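Local coordinates for protein superoxide dismutase (Porphyromonas gingivalis, PDB 1UER) that destroys toxic superoxide radicals by dismutating them to oxygen and hydrogen peroxide at a redox-active iron or manganese ion, working as a homodimer, at residues N40-G45 / G62-N67; P152-D157 / D177-V182; T55-S60 / N144-G149; T71-L76 / S121-L126. All blocks are in the same frame, centred on the assembly; numbering follows the deposited sequence.

Contact 1: residues N40-G45 / G62-N67; sequences NKLIIG and GGIFNN
Leu42 and Asn67 meet at the one flat group of this contact, the Asn67 carboxamide. Leu42 CD2 comes obliquely at the nitrogen end, 3.5 Å from Asn67 ND2. On the other side of the amide plane lies the Gly63 carbonyl, to which the amide is tied within its own helix: Asn67 ND2 donates to Gly63 O at 2.9 Å, a bent bond (136°) made from above the carbonyl plane. Gly63 O also takes the helical N-H of Asn67 from its opposite face. Asn67 OD1 makes a weak hydrogen bond to Asn38 of helix 21-42, and this bond and the one at ND2 together restrain the amide.

Beyond the amide the contact is aliphatic. Leu42 CB rests 3.9 Å from Ile64 CG1, and Ile64 CD1 extends to 3.7 Å from Leu42 O. Ile43 reaches Ile64 through its branch methyl, CG2 to CG2 at 4.2 Å; with chi1 at 62°, its longer arm leads away from helix 62-79. Beta-branched Ile64 thus serves two neighbours at once, while its side chain also touches Ile56 of helix 53-59.

No hydrogen bond crosses between the segments. Residues 40-45 and 62-67 therefore meet through apolar packing and partial burial; the amide nitrogen is satisfied by its own helix, and the weak bond from OD1 to Asn38 adds a polar link nearby.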
loop_
_atom_site.group_PDB
_atom_site.type_symbol
_atom_site.label_atom_id
_atom_site.label_comp_id
_atom_site.label_asym_id
_atom_site.label_seq_id
_atom_site.Cartn_x
_atom_site.Cartn_y
_atom_site.Cartn_z
ATOM N N ASN A 40 4.517 18.465 -10.977
ATOM C CA ASN A 40 4.854 19.794 -11.498
ATOM C C ASN A 40 6.050 20.433 -10.795
ATOM O O ASN A 40 6.888 21.087 -11.433
ATOM C CB ASN A 40 3.643 20.712 -11.433
ATOM C CG ASN A 40 2.599 20.367 -12.494
ATOM O OD1 ASN A 40 2.934 20.169 -13.665
ATOM N ND2 ASN A 40 1.329 20.278 -12.084
ATOM N N LYS A 41 6.184 20.223 -9.490
ATOM C CA LYS A 41 7.318 20.841 -8.791
ATOM C C LYS A 41 8.632 20.116 -9.055
ATOM O O LYS A 41 9.678 20.727 -9.313
ATOM C CB LYS A 41 7.041 20.899 -7.273
ATOM C CG LYS A 41 8.129 21.606 -6.486
ATOM C CD LYS A 41 7.713 21.871 -5.059
ATOM C CE LYS A 41 8.863 21.593 -4.079
ATOM N NZ LYS A 41 9.057 22.713 -3.135
ATOM N N LEU A 42 8.574 18.796 -9.023
ATOM C CA LEU A 42 9.756 17.984 -9.208
ATOM C C LEU A 42 10.398 18.065 -10.589
ATOM O O LEU A 42 11.592 17.787 -10.743
ATOM C CB LEU A 42 9.426 16.521 -8.897
ATOM C CG LEU A 42 9.735 15.891 -7.526
ATOM C CD1 LEU A 42 9.985 16.920 -6.417
ATOM C CD2 LEU A 42 8.597 14.938 -7.206
ATOM N N ILE A 43 9.630 18.416 -11.607
ATOM C CA ILE A 43 10.247 18.427 -12.917
ATOM C C ILE A 43 10.919 19.741 -13.240
ATOM O O ILE A 43 11.619 19.818 -14.253
ATOM C CB ILE A 43 9.252 18.079 -14.016
ATOM C CG1 ILE A 43 8.137 19.120 -14.072
ATOM C CG2 ILE A 43 8.681 16.697 -13.744
ATOM C CD1 ILE A 43 7.147 18.850 -15.142
ATOM N N ILE A 44 10.711 20.757 -12.397
ATOM C CA ILE A 44 11.337 22.066 -12.639
ATOM C C ILE A 44 12.852 21.868 -12.737
ATOM O O ILE A 44 13.474 21.216 -11.887
ATOM C CB ILE A 44 11.038 23.054 -11.508
ATOM C CG1 ILE A 44 9.567 23.458 -11.538
ATOM C CG2 ILE A 44 11.919 24.332 -11.650
ATOM C CD1 ILE A 44 9.108 23.984 -10.212
ATOM N N GLY A 45 13.453 22.427 -13.785
ATOM C CA GLY A 45 14.890 22.301 -13.934
ATOM C C GLY A 45 15.416 20.941 -14.348
ATOM O O GLY A 45 16.600 20.673 -14.175
ATOM N N GLY A 62 12.789 7.240 -9.884
ATOM C CA GLY A 62 12.669 7.834 -8.567
ATOM C C GLY A 62 11.349 8.518 -8.284
ATOM O O GLY A 62 10.287 8.037 -8.696
ATOM N N GLY A 63 11.410 9.641 -7.581
ATOM C CA GLY A 63 10.203 10.369 -7.232
ATOM C C GLY A 63 9.452 10.916 -8.429
ATOM O O GLY A 63 8.211 10.959 -8.423
ATOM N N ILE A 64 10.179 11.353 -9.460
ATOM C CA ILE A 64 9.483 11.877 -10.634
ATOM C C ILE A 64 8.643 10.759 -11.218
ATOM O O ILE A 64 7.485 10.965 -11.546
ATOM C CB ILE A 64 10.454 12.435 -11.698
ATOM C CG1 ILE A 64 11.012 13.763 -11.205
ATOM C CG2 ILE A 64 9.716 12.698 -13.046
ATOM C CD1 ILE A 64 12.074 14.383 -12.136
ATOM N N PHE A 65 9.204 9.567 -11.326
ATOM C CA PHE A 65 8.417 8.472 -11.862
ATOM C C PHE A 65 7.245 8.124 -10.962
ATOM O O PHE A 65 6.128 7.870 -11.439
ATOM C CB PHE A 65 9.249 7.205 -12.050
ATOM C CG PHE A 65 8.424 6.036 -12.469
ATOM C CD1 PHE A 65 8.075 5.879 -13.803
ATOM C CD2 PHE A 65 7.916 5.136 -11.532
ATOM C CE1 PHE A 65 7.232 4.857 -14.196
ATOM C CE2 PHE A 65 7.064 4.103 -11.922
ATOM C CZ PHE A 65 6.723 3.967 -13.243
ATOM N N ASN A 66 7.485 8.085 -9.654
ATOM C CA ASN A 66 6.399 7.722 -8.750
ATOM C C ASN A 66 5.182 8.617 -8.974
ATOM O O ASN A 66 4.053 8.126 -9.058
ATOM C CB ASN A 66 6.830 7.831 -7.286
ATOM C CG ASN A 66 7.730 6.697 -6.852
ATOM O OD1 ASN A 66 7.775 5.645 -7.481
ATOM N ND2 ASN A 66 8.453 6.914 -5.757
ATOM N N ASN A 67 5.400 9.929 -9.067
ATOM C CA ASN A 67 4.287 10.843 -9.239
ATOM C C ASN A 67 3.737 10.852 -10.668
ATOM O O ASN A 67 2.537 10.951 -10.878
ATOM C CB ASN A 67 4.721 12.232 -8.800
ATOM C CG ASN A 67 4.899 12.315 -7.296
ATOM O OD1 ASN A 67 3.917 12.288 -6.525
ATOM N ND2 ASN A 67 6.165 12.387 -6.853
#

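Contact 2: residues P152-D157 / D177-V182; sequences PLLGFD and DLWSIV. With FE (Fe (III) ion), chain E.
Phe156 stands between Leu178 and Trp179, its ring used differently by each. Leu178 CD1 sits over one face, 3.7 Å from the ring centroid and 18° off the normal, a CH-pi contact in which leucine and phenylalanine come from opposite directions. Toward Trp179 the phenyl turns its edge: Phe156 CE2 lies 3.7 Å above the indole plane, near CZ2, and the rings form an edge-to-face pair with planes at 68°. Val182 CG2 fills another part of the phenyl rim, 4.0 Å from Phe156 CZ. A flat, wholly apolar ring suits this place because face and edge can both be packed.

Leu154, two residues back on the same side of the strand, carries the layer onward. With CG anti to the backbone N (chi1 177°), it spreads its two methyls over different partners: CD2 is 3.7 Å from Trp179 CZ3, and CD1 is 4.1 Å from Val182 CG2. Trp179 is the polar exception, but its NE1 is satisfied by Asn112, and Lys108 adds a cation-pi contact.

Just past the aromatic cluster, Asp157 faces elsewhere. Its OD2 binds the iron at 2.0 Å, completing the site with His27, His74 and His161, and OD1 accepts a weak bond from the metal-bound water.

Strand 151-157 is an outer strand of the sheet, hydrogen-bonded to strand 122-128 and carrying a classic beta bulge where Leu153 and Leu154 face Leu126. The end of helix 171-178 and the turn after it pack against it, with Trp184 and Val187 of helix 184-190 closing round Leu154.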
loop_
_atom_site.group_PDB
_atom_site.type_symbol
_atom_site.label_atom_id
_atom_site.label_comp_id
_atom_site.label_asym_id
_atom_site.label_seq_id
_atom_site.Cartn_x
_atom_site.Cartn_y
_atom_site.Cartn_z
ATOM N N PRO A 152 -1.849 0.809 -22.240
ATOM C CA PRO A 152 -2.691 0.541 -21.062
ATOM C C PRO A 152 -4.143 0.613 -21.444
ATOM O O PRO A 152 -4.585 1.658 -21.885
ATOM C CB PRO A 152 -2.304 1.640 -20.077
ATOM C CG PRO A 152 -1.738 2.762 -20.918
ATOM C CD PRO A 152 -1.314 2.179 -22.258
ATOM N N LEU A 153 -4.877 -0.483 -21.259
ATOM C CA LEU A 153 -6.292 -0.527 -21.645
ATOM C C LEU A 153 -7.296 -0.423 -20.488
ATOM O O LEU A 153 -8.252 0.339 -20.540
ATOM C CB LEU A 153 -6.581 -1.823 -22.425
ATOM C CG LEU A 153 -5.666 -2.134 -23.621
ATOM C CD1 LEU A 153 -6.020 -3.492 -24.204
ATOM C CD2 LEU A 153 -5.835 -1.029 -24.696
ATOM N N LEU A 154 -7.086 -1.210 -19.447
ATOM C CA LEU A 154 -8.012 -1.218 -18.304
ATOM C C LEU A 154 -7.186 -1.417 -17.051
ATOM O O LEU A 154 -6.440 -2.391 -16.961
ATOM C CB LEU A 154 -8.971 -2.393 -18.436
ATOM C CG LEU A 154 -9.929 -2.541 -17.258
ATOM C CD1 LEU A 154 -10.956 -1.441 -17.309
ATOM C CD2 LEU A 154 -10.635 -3.894 -17.350
ATOM N N GLY A 155 -7.311 -0.517 -16.079
ATOM C CA GLY A 155 -6.485 -0.693 -14.893
ATOM C C GLY A 155 -7.267 -0.527 -13.614
ATOM O O GLY A 155 -8.016 0.431 -13.463
ATOM N N PHE A 156 -7.068 -1.455 -12.682
ATOM C CA PHE A 156 -7.742 -1.417 -11.382
ATOM C C PHE A 156 -6.706 -1.096 -10.318
ATOM O O PHE A 156 -5.629 -1.703 -10.266
ATOM C CB PHE A 156 -8.389 -2.774 -11.086
ATOM C CG PHE A 156 -9.629 -3.072 -11.923
ATOM C CD1 PHE A 156 -10.187 -2.084 -12.757
ATOM C CD2 PHE A 156 -10.232 -4.345 -11.877
ATOM C CE1 PHE A 156 -11.346 -2.360 -13.553
ATOM C CE2 PHE A 156 -11.391 -4.637 -12.666
ATOM C CZ PHE A 156 -11.936 -3.630 -13.501
ATOM N N ASP A 157 -7.042 -0.122 -9.484
ATOM C CA ASP A 157 -6.180 0.370 -8.416
ATOM C C ASP A 157 -6.366 -0.514 -7.200
ATOM O O ASP A 157 -7.494 -0.640 -6.708
ATOM C CB ASP A 157 -6.606 1.800 -8.079
ATOM C CG ASP A 157 -5.643 2.529 -7.173
ATOM O OD1 ASP A 157 -4.647 1.948 -6.732
ATOM O OD2 ASP A 157 -5.903 3.723 -6.909
ATOM N N ASP A 177 -16.862 -5.864 -8.005
ATOM C CA ASP A 177 -17.859 -4.819 -8.254
ATOM C C ASP A 177 -17.396 -3.816 -9.339
ATOM O O ASP A 177 -18.212 -3.173 -10.002
ATOM C CB ASP A 177 -18.157 -4.010 -6.974
ATOM C CG ASP A 177 -18.975 -4.795 -5.967
ATOM O OD1 ASP A 177 -19.527 -5.845 -6.363
ATOM O OD2 ASP A 177 -19.061 -4.363 -4.782
ATOM N N LEU A 178 -16.092 -3.638 -9.501
ATOM C CA LEU A 178 -15.638 -2.668 -10.483
ATOM C C LEU A 178 -16.113 -2.988 -11.903
ATOM O O LEU A 178 -16.293 -2.065 -12.717
ATOM C CB LEU A 178 -14.112 -2.587 -10.504
ATOM C CG LEU A 178 -13.463 -1.786 -9.363
ATOM C CD1 LEU A 178 -11.936 -1.990 -9.515
ATOM C CD2 LEU A 178 -13.802 -0.310 -9.429
ATOM N N TRP A 179 -16.342 -4.267 -12.205
ATOM C CA TRP A 179 -16.750 -4.601 -13.577
ATOM C C TRP A 179 -18.045 -3.909 -13.948
ATOM O O TRP A 179 -18.282 -3.555 -15.114
ATOM C CB TRP A 179 -16.909 -6.118 -13.747
ATOM C CG TRP A 179 -15.621 -6.856 -13.524
ATOM C CD1 TRP A 179 -15.283 -7.584 -12.417
ATOM C CD2 TRP A 179 -14.474 -6.884 -14.384
ATOM N NE1 TRP A 179 -13.999 -8.059 -12.524
ATOM C CE2 TRP A 179 -13.474 -7.644 -13.723
ATOM C CE3 TRP A 179 -14.187 -6.340 -15.644
ATOM C CZ2 TRP A 179 -12.212 -7.872 -14.279
ATOM C CZ3 TRP A 179 -12.949 -6.559 -16.183
ATOM C CH2 TRP A 179 -11.962 -7.323 -15.503
ATOM N N SER A 180 -18.877 -3.678 -12.954
ATOM C CA SER A 180 -20.157 -3.074 -13.207
ATOM C C SER A 180 -20.146 -1.612 -13.594
ATOM O O SER A 180 -21.177 -1.113 -14.066
ATOM C CB SER A 180 -21.086 -3.302 -12.019
ATOM O OG SER A 180 -20.827 -2.437 -10.958
ATOM N N ILE A 181 -19.013 -0.929 -13.414
ATOM C CA ILE A 181 -18.930 0.486 -13.781
ATOM C C ILE A 181 -17.934 0.748 -14.899
ATOM O O ILE A 181 -17.690 1.912 -15.273
ATOM C CB ILE A 181 -18.597 1.393 -12.579
ATOM C CG1 ILE A 181 -17.372 0.879 -11.818
ATOM C CG2 ILE A 181 -19.777 1.432 -11.643
ATOM C CD1 ILE A 181 -16.777 1.929 -10.896
ATOM N N VAL A 182 -17.398 -0.327 -15.461
ATOM C CA VAL A 182 -16.461 -0.178 -16.575
ATOM C C VAL A 182 -17.241 0.242 -17.845
ATOM O O VAL A 182 -18.260 -0.357 -18.188
ATOM C CB VAL A 182 -15.736 -1.505 -16.879
ATOM C CG1 VAL A 182 -14.994 -1.404 -18.223
ATOM C CG2 VAL A 182 -14.744 -1.848 -15.762
HETATM FE FE FE E . -5.076 5.390 -6.229
HETATM O O HOH W 1 -3.257 4.467 -6.255
#

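Contact 3: residues T55-S60 / N144-G149; sequences TIVQKS and NPVRKG
Arg147 reaches across to the last turn of helix 53-59 and gives its guanidinium to backbone carbonyls there. Its chain starts with CG anti to the backbone N (chi1 -160°), bends at chi2 (127°), is extended at chi3 and turns again at the guanidinium, which carries the head group back over the helix end. Arg147 NH1 donates to Val57 O at 2.8 Å, with the oxygen close to the guanidinium plane; Arg147 NH2 makes a weak, strongly bent bond (115°) to Ser60 O at 2.7 Å. Arginine suits the place, since a long arm brings several N-H groups to these carbonyls and its charge probably suits the C-terminal end of the helix.

Beside these bonds, two valines meet at about a right angle. Val57 CG1 and Val146 CG2 are 3.3 Å apart, tighter than ordinary carbon contact. Val146 CG2 occupies the position between its own backbone N and carbonyl carbon, directed at the helix. The extended Gln58 lays its CG 3.7 Å from Val146 O.

Each segment also fixes its own shape. Ser60, the first residue to leave helical angles, adds a bond from OG (2.6 Å) to Ile56 O, the carbonyl that its N-H already uses. On the other side Asn144 OD1 receives a nearly straight bond from Val146 N, 3.0 Å long, while Asn144 ND2 turns to Asn73.

That bond defines an Asx turn, here leading into the 3-10 segment 145-147. The contact joins the N-terminal alpha-hairpin domain to the C-terminal domain, the two parts of iron/manganese superoxide dismutases.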
loop_
_atom_site.group_PDB
_atom_site.type_symbol
_atom_site.label_atom_id
_atom_site.label_comp_id
_atom_site.label_asym_id
_atom_site.label_seq_id
_atom_site.Cartn_x
_atom_site.Cartn_y
_atom_site.Cartn_z
ATOM N N THR A 55 5.937 10.472 -22.032
ATOM C CA THR A 55 7.396 10.432 -22.059
ATOM C C THR A 55 8.013 10.402 -20.668
ATOM O O THR A 55 9.019 9.724 -20.460
ATOM C CB THR A 55 7.993 11.613 -22.838
ATOM O OG1 THR A 55 7.492 11.597 -24.185
ATOM C CG2 THR A 55 9.510 11.497 -22.885
ATOM N N ILE A 56 7.421 11.115 -19.717
ATOM C CA ILE A 56 7.964 11.119 -18.365
ATOM C C ILE A 56 7.803 9.726 -17.767
ATOM O O ILE A 56 8.728 9.176 -17.159
ATOM C CB ILE A 56 7.257 12.156 -17.464
ATOM C CG1 ILE A 56 7.339 13.549 -18.096
ATOM C CG2 ILE A 56 7.910 12.190 -16.112
ATOM C CD1 ILE A 56 6.577 14.610 -17.311
ATOM N N VAL A 57 6.636 9.128 -17.966
ATOM C CA VAL A 57 6.411 7.785 -17.447
ATOM C C VAL A 57 7.353 6.759 -18.085
ATOM O O VAL A 57 7.867 5.879 -17.393
ATOM C CB VAL A 57 4.930 7.341 -17.638
ATOM C CG1 VAL A 57 4.744 5.920 -17.124
ATOM C CG2 VAL A 57 3.999 8.305 -16.868
ATOM N N GLN A 58 7.613 6.889 -19.386
ATOM C CA GLN A 58 8.514 5.967 -20.082
ATOM C C GLN A 58 10.006 6.150 -19.738
ATOM O O GLN A 58 10.772 5.191 -19.808
ATOM C CB GLN A 58 8.353 6.117 -21.603
ATOM C CG GLN A 58 7.006 5.591 -22.134
ATOM C CD GLN A 58 6.862 5.683 -23.650
ATOM O OE1 GLN A 58 7.339 6.633 -24.283
ATOM N NE2 GLN A 58 6.188 4.685 -24.243
ATOM N N LYS A 59 10.409 7.355 -19.347
ATOM C CA LYS A 59 11.829 7.616 -19.082
ATOM C C LYS A 59 12.324 8.019 -17.703
ATOM O O LYS A 59 13.512 7.870 -17.413
ATOM C CB LYS A 59 12.330 8.644 -20.101
ATOM C CG LYS A 59 12.443 8.051 -21.514
ATOM C CD LYS A 59 11.422 8.663 -22.497
ATOM C CE LYS A 59 12.098 9.158 -23.803
ATOM N NZ LYS A 59 12.522 10.620 -23.819
ATOM N N SER A 60 11.440 8.521 -16.850
ATOM C CA SER A 60 11.856 8.957 -15.525
ATOM C C SER A 60 12.104 7.829 -14.531
ATOM O O SER A 60 11.883 6.651 -14.805
ATOM C CB SER A 60 10.824 9.913 -14.919
ATOM O OG SER A 60 9.584 9.244 -14.699
ATOM N N ASN A 144 3.110 1.216 -14.501
ATOM C CA ASN A 144 2.134 1.361 -15.591
ATOM C C ASN A 144 2.723 0.649 -16.815
ATOM O O ASN A 144 3.927 0.724 -17.040
ATOM C CB ASN A 144 1.866 2.835 -15.895
ATOM C CG ASN A 144 0.813 3.017 -16.977
ATOM O OD1 ASN A 144 1.129 2.955 -18.156
ATOM N ND2 ASN A 144 -0.449 3.203 -16.577
ATOM N N PRO A 145 1.879 -0.039 -17.618
ATOM C CA PRO A 145 2.353 -0.769 -18.800
ATOM C C PRO A 145 3.111 0.007 -19.851
ATOM O O PRO A 145 3.819 -0.612 -20.658
ATOM C CB PRO A 145 1.086 -1.404 -19.386
ATOM C CG PRO A 145 0.086 -1.398 -18.240
ATOM C CD PRO A 145 0.416 -0.124 -17.489
ATOM N N VAL A 146 2.956 1.325 -19.888
ATOM C CA VAL A 146 3.706 2.080 -20.897
ATOM C C VAL A 146 5.198 1.926 -20.632
ATOM O O VAL A 146 6.014 2.072 -21.558
ATOM C CB VAL A 146 3.328 3.611 -20.982
ATOM C CG1 VAL A 146 1.924 3.768 -21.555
ATOM C CG2 VAL A 146 3.419 4.292 -19.660
ATOM N N ARG A 147 5.560 1.604 -19.387
ATOM C CA ARG A 147 6.972 1.435 -19.036
ATOM C C ARG A 147 7.623 0.273 -19.778
ATOM O O ARG A 147 8.847 0.257 -19.950
ATOM C CB ARG A 147 7.138 1.274 -17.508
ATOM C CG ARG A 147 8.562 1.575 -16.999
ATOM C CD ARG A 147 8.595 2.616 -15.850
ATOM N NE ARG A 147 9.969 2.871 -15.381
ATOM C CZ ARG A 147 10.732 3.919 -15.706
ATOM N NH1 ARG A 147 10.298 4.886 -16.522
ATOM N NH2 ARG A 147 11.980 3.979 -15.243
ATOM N N LYS A 148 6.849 -0.720 -20.211
ATOM C CA LYS A 148 7.452 -1.800 -20.980
ATOM C C LYS A 148 6.963 -1.739 -22.442
ATOM O O LYS A 148 6.923 -2.755 -23.158
ATOM C CB LYS A 148 7.162 -3.164 -20.360
ATOM C CG LYS A 148 5.714 -3.462 -20.087
ATOM C CD LYS A 148 5.608 -4.793 -19.396
ATOM C CE LYS A 148 6.112 -4.700 -17.973
ATOM N NZ LYS A 148 4.989 -4.859 -16.983
ATOM N N GLY A 149 6.575 -0.534 -22.863
ATOM C CA GLY A 149 6.120 -0.312 -24.230
ATOM C C GLY A 149 4.771 -0.888 -24.627
ATOM O O GLY A 149 4.528 -1.162 -25.806
#

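Contact 4: residues T71-L76 / S121-L126; sequences TLNHNL and SGWVWL. With FE (Fe (III) ion), chain E.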
loop_
_atom_site.group_PDB
_atom_site.type_symbol
_atom_site.label_atom_id
_atom_site.label_comp_id
_atom_site.label_asym_id
_atom_site.label_seq_id
_atom_site.Cartn_x
_atom_site.Cartn_y
_atom_site.Cartn_z
ATOM N N THR A 71 0.039 9.710 -11.705
ATOM C CA THR A 71 -0.852 10.629 -12.430
ATOM C C THR A 71 -1.449 9.899 -13.674
ATOM O O THR A 71 -2.662 9.928 -13.898
ATOM C CB THR A 71 -0.058 11.887 -12.880
ATOM O OG1 THR A 71 0.394 12.597 -11.715
ATOM C CG2 THR A 71 -0.928 12.790 -13.729
ATOM N N LEU A 72 -0.622 9.257 -14.499
ATOM C CA LEU A 72 -1.153 8.558 -15.673
ATOM C C LEU A 72 -2.123 7.447 -15.270
ATOM O O LEU A 72 -3.218 7.353 -15.816
ATOM C CB LEU A 72 -0.018 7.959 -16.532
ATOM C CG LEU A 72 -0.439 7.170 -17.782
ATOM C CD1 LEU A 72 -1.357 8.019 -18.670
ATOM C CD2 LEU A 72 0.807 6.639 -18.497
ATOM N N ASN A 73 -1.736 6.627 -14.289
ATOM C CA ASN A 73 -2.610 5.546 -13.838
ATOM C C ASN A 73 -3.992 6.103 -13.456
ATOM O O ASN A 73 -5.010 5.568 -13.895
ATOM C CB ASN A 73 -2.025 4.873 -12.595
ATOM C CG ASN A 73 -0.980 3.849 -12.924
ATOM O OD1 ASN A 73 -1.074 3.173 -13.948
ATOM N ND2 ASN A 73 0.008 3.685 -12.029
ATOM N N HIS A 74 -4.018 7.153 -12.624
ATOM C CA HIS A 74 -5.304 7.707 -12.189
ATOM C C HIS A 74 -6.107 8.391 -13.298
ATOM O O HIS A 74 -7.341 8.306 -13.321
ATOM C CB HIS A 74 -5.092 8.636 -10.991
ATOM C CG HIS A 74 -4.775 7.903 -9.736
ATOM N ND1 HIS A 74 -3.486 7.565 -9.386
ATOM C CD2 HIS A 74 -5.574 7.441 -8.739
ATOM C CE1 HIS A 74 -3.503 6.929 -8.225
ATOM N NE2 HIS A 74 -4.752 6.839 -7.815
ATOM N N ASN A 75 -5.429 9.032 -14.250
ATOM C CA ASN A 75 -6.178 9.668 -15.344
ATOM C C ASN A 75 -6.913 8.557 -16.119
ATOM O O ASN A 75 -8.086 8.708 -16.471
ATOM C CB ASN A 75 -5.239 10.424 -16.287
ATOM C CG ASN A 75 -4.611 11.644 -15.630
ATOM O OD1 ASN A 75 -5.058 12.091 -14.563
ATOM N ND2 ASN A 75 -3.575 12.191 -16.265
ATOM N N LEU A 76 -6.231 7.451 -16.352
ATOM C CA LEU A 76 -6.845 6.336 -17.073
ATOM C C LEU A 76 -7.947 5.693 -16.235
ATOM O O LEU A 76 -9.016 5.347 -16.735
ATOM C CB LEU A 76 -5.786 5.324 -17.432
ATOM C CG LEU A 76 -4.819 5.852 -18.502
ATOM C CD1 LEU A 76 -3.559 4.971 -18.439
ATOM C CD2 LEU A 76 -5.443 5.814 -19.939
ATOM N N SER A 121 0.825 -2.271 -2.284
ATOM C CA SER A 121 0.105 -1.312 -3.147
ATOM C C SER A 121 0.437 -1.572 -4.617
ATOM O O SER A 121 1.531 -2.035 -4.933
ATOM C CB SER A 121 0.541 0.130 -2.846
ATOM O OG SER A 121 0.370 0.465 -1.458
ATOM N N GLY A 122 -0.486 -1.226 -5.510
ATOM C CA GLY A 122 -0.204 -1.412 -6.926
ATOM C C GLY A 122 -1.438 -1.386 -7.790
ATOM O O GLY A 122 -2.517 -1.001 -7.325
ATOM N N TRP A 123 -1.245 -1.793 -9.050
ATOM C CA TRP A 123 -2.301 -1.798 -10.070
ATOM C C TRP A 123 -2.340 -3.108 -10.848
ATOM O O TRP A 123 -1.283 -3.721 -11.049
ATOM C CB TRP A 123 -2.008 -0.689 -11.101
ATOM C CG TRP A 123 -2.134 0.701 -10.539
ATOM C CD1 TRP A 123 -1.257 1.342 -9.721
ATOM C CD2 TRP A 123 -3.247 1.576 -10.706
ATOM N NE1 TRP A 123 -1.758 2.569 -9.352
ATOM C CE2 TRP A 123 -2.985 2.734 -9.945
ATOM C CE3 TRP A 123 -4.463 1.490 -11.431
ATOM C CZ2 TRP A 123 -3.876 3.792 -9.878
ATOM C CZ3 TRP A 123 -5.343 2.552 -11.363
ATOM C CH2 TRP A 123 -5.041 3.691 -10.585
ATOM N N VAL A 124 -3.530 -3.547 -11.259
ATOM C CA VAL A 124 -3.605 -4.687 -12.169
ATOM C C VAL A 124 -4.070 -4.069 -13.518
ATOM O O VAL A 124 -5.096 -3.368 -13.600
ATOM C CB VAL A 124 -4.553 -5.851 -11.718
ATOM C CG1 VAL A 124 -5.942 -5.350 -11.384
ATOM C CG2 VAL A 124 -4.572 -6.900 -12.822
ATOM N N TRP A 125 -3.301 -4.341 -14.562
ATOM C CA TRP A 125 -3.563 -3.756 -15.879
ATOM C C TRP A 125 -3.786 -4.767 -16.993
ATOM O O TRP A 125 -3.065 -5.782 -17.066
ATOM C CB TRP A 125 -2.329 -2.910 -16.294
ATOM C CG TRP A 125 -2.280 -1.532 -15.767
ATOM C CD1 TRP A 125 -1.562 -1.064 -14.685
ATOM C CD2 TRP A 125 -3.100 -0.456 -16.202
ATOM N NE1 TRP A 125 -1.914 0.239 -14.423
ATOM C CE2 TRP A 125 -2.856 0.637 -15.337
ATOM C CE3 TRP A 125 -4.026 -0.315 -17.239
ATOM C CZ2 TRP A 125 -3.515 1.862 -15.481
ATOM C CZ3 TRP A 125 -4.683 0.889 -17.379
ATOM C CH2 TRP A 125 -4.424 1.965 -16.500
ATOM N N LEU A 126 -4.773 -4.481 -17.848
ATOM C CA LEU A 126 -4.986 -5.256 -19.070
ATOM C C LEU A 126 -4.220 -4.359 -20.067
ATOM O O LEU A 126 -4.495 -3.138 -20.158
ATOM C CB LEU A 126 -6.468 -5.294 -19.474
ATOM C CG LEU A 126 -6.687 -5.870 -20.882
ATOM C CD1 LEU A 126 -6.279 -7.353 -20.978
ATOM C CD2 LEU A 126 -8.157 -5.702 -21.241
HETATM FE FE FE E . -5.076 5.390 -6.229
HETATM O O HOH W 1 -3.257 4.467 -6.255
#
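Asn73 packs against Trp123 and Trp125 where the alpha-hairpin domain of an iron/manganese superoxide dismutase meets the sheet of its C-terminal domain. Helix 71-76 crosses strand 122-126, and the two indoles fill the gap.

Starting at its base, Asn73 CB lies over the six-membered ring of Trp123, 3.6 Å from the centroid, a CH-pi contact. A chi1 of -82° puts CG opposite the carbonyl carbon, beside the backbone N, and so carries the amide over the indole, where it stacks with planes 24° apart. ND2 ends above Trp123 NE1 without bonding to it, both being donors; ND2 serves Gly143 O, and Trp123 NE1 bonds to Gln70 OE1. OD1 turns to the other tryptophan, accepting a weak, bent bond from Trp125 NE1 at 3.1 Å, with a further hydrogen bond from Asn144. Asparagine fits here because one flat amide offers a face for stacking plus a donor and an acceptor for the buried polar atoms around it.

Leu76, one turn on, adds an apolar contact, its CD1 3.7 Å from Trp125 CH2.

His74 is one of the four protein ligands of the iron: NE2 binds it at 2.2 Å, and ND1 donates to Gln70 O, which helps fix the ring's rotation. Trp123 packs against it edge-to-face, planes at 88°, as a second-shell wall. The atom that touches is Trp123 CZ2, over the imidazole face and 3.6 Å from His74 CE1.

Along the chain contacts 1 and 3 interlock, since 55-60 falls between the segments of contact 1; contact 4 is nested inside the loop closed by contact 3, and contact 2 follows last. Contact 1 belongs to the alpha-hairpin domain and contact 2 to the C-terminal domain, their centres 27 Å apart, while contacts 3 and 4 bridge the two domains. Helix 62-79 serves contacts 1 and 4. Contacts 2 and 4, with centres 10 Å apart, use neighbouring strands 151-157 and 122-128, and each supplies a ligand to the iron. The metal thus sits at the domain interface, its ligands drawn from both halves of the subunit.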